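Local coordinates for protein probable oxidoreductase (Pseudomonas aeruginosa, PDB 4B7C) that is a probable oxidoreductase of the medium-chain dehydrogenase/reductase family, likely using NADP as cofactor bound by its Rossmann-fold domain, at residues B[227-230]-B[231-235]. Residues are numbered along the deposited sequence; the frame is centred on the assembly and turned at random.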
# COMPACT_ATOMS: atom_id res chain seq x y z
N GLY B 227 -10.25 7.05 5.70
CA GLY B 227 -9.21 7.64 4.87
C GLY B 227 -8.87 9.06 5.30
O GLY B 227 -8.87 9.38 6.49
N GLY B 228 -8.52 9.88 4.32
CA GLY B 228 -8.24 11.29 4.55
C GLY B 228 -7.13 11.54 5.56
O GLY B 228 -6.15 10.80 5.63
N GLU B 229 -7.31 12.61 6.34
CA GLU B 229 -6.28 13.07 7.27
C GLU B 229 -6.04 12.08 8.40
O GLU B 229 -4.92 11.95 8.91
CB GLU B 229 -6.68 14.44 7.84
CG GLU B 229 -5.59 15.14 8.64
CD GLU B 229 -6.06 16.46 9.25
OE1 GLU B 229 -7.11 16.99 8.82
OE2 GLU B 229 -5.37 16.96 10.16
N ILE B 230 -7.09 11.37 8.79
CA ILE B 230 -6.96 10.34 9.82
C ILE B 230 -5.97 9.26 9.38
O ILE B 230 -5.07 8.86 10.14
CB ILE B 230 -8.32 9.72 10.18
CG1 ILE B 230 -9.16 10.72 10.99
CG2 ILE B 230 -8.10 8.46 11.00
CD1 ILE B 230 -10.59 10.29 11.23
N LEU B 231 -6.12 8.77 8.16
CA LEU B 231 -5.20 7.78 7.60
C LEU B 231 -3.77 8.32 7.57
O LEU B 231 -2.82 7.65 7.98
CB LEU B 231 -5.64 7.39 6.18
CG LEU B 231 -4.62 6.63 5.31
CD1 LEU B 231 -4.22 5.32 5.94
CD2 LEU B 231 -5.20 6.43 3.92
N ASP B 232 -3.64 9.55 7.09
CA ASP B 232 -2.32 10.17 6.94
C ASP B 232 -1.61 10.31 8.28
O ASP B 232 -0.40 10.09 8.37
CB ASP B 232 -2.45 11.54 6.27
CG ASP B 232 -1.30 11.83 5.30
OD1 ASP B 232 -0.42 10.96 5.13
OD2 ASP B 232 -1.29 12.94 4.72
N THR B 233 -2.37 10.65 9.33
CA THR B 233 -1.81 10.77 10.67
C THR B 233 -1.46 9.42 11.26
O THR B 233 -0.42 9.26 11.91
CB THR B 233 -2.78 11.50 11.62
OG1 THR B 233 -3.09 12.79 11.09
CG2 THR B 233 -2.17 11.68 13.01
N VAL B 234 -2.31 8.43 11.04
CA VAL B 234 -2.04 7.08 11.52
C VAL B 234 -0.75 6.51 10.92
O VAL B 234 0.01 5.81 11.59
CB VAL B 234 -3.24 6.15 11.23
CG1 VAL B 234 -2.88 4.71 11.54
CG2 VAL B 234 -4.45 6.61 12.03
N LEU B 235 -0.52 6.82 9.65
CA LEU B 235 0.70 6.38 8.94
C LEU B 235 2.00 6.81 9.64
O LEU B 235 2.99 6.09 9.58
CB LEU B 235 0.71 6.91 7.50
CG LEU B 235 -0.10 6.06 6.50
CD1 LEU B 235 -0.43 6.82 5.24
CD2 LEU B 235 0.67 4.79 6.18
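Thr233 bonds twice to the carbonyl oxygen of Glu229 within one turn of helix 228-235, a short helix packed on the parallel sheet of the Rossmann fold, which follows strand 219-224 after a short connection. Thr233 N lies 2.9 Å from Glu229 O with an N-H...O angle of 155°, and Thr233 OG1 lies 3.0 Å from the same Glu229 O. The two donors approach from opposite faces of the carbonyl plane. The hydroxyl gets there because OG1 stands beside the backbone N, anti to the carbonyl carbon (chi1 -57°), which folds it back along the helix.

The two bonds before it differ in geometry. Leu231 N reaches Gly227 O at 3.3 Å, but the donor stands 63° out of the carbonyl plane; one residue on, Asp232 N meets Gly228 O at 3.2 Å in the carbonyl plane. Gly227 and Gly228 both have positive phi, which by itself favours glycine.

On the buried side, Leu231 and Val234 touch Phe222 of strand 219-224. Ile230 and Val234, one turn apart, make ordinary apolar contact there through their CG2 methyls at 4.2 Å, and both also touch Ile180 of strand 176-181. Separate neighbours are Tyr265 of the second subunit, against Leu231, and a later loop, where Asp232 pairs with Arg260 in a salt bridge and accepts the backbone N-H groups of Ala263 and Asn264. By contrast, Glu229 marks the loose, solvent side: its extended side chain is exposed, and its CG comes no nearer than 4.2 Å to Thr233 OG1.

Tightest is the Val234 end, where Val234 N bonds to Ile230 O at 2.9 Å and Val234 CG2, set beside its own backbone N and anti to the carbonyl carbon, is thereby brought to 3.0 Å from Ile230 O.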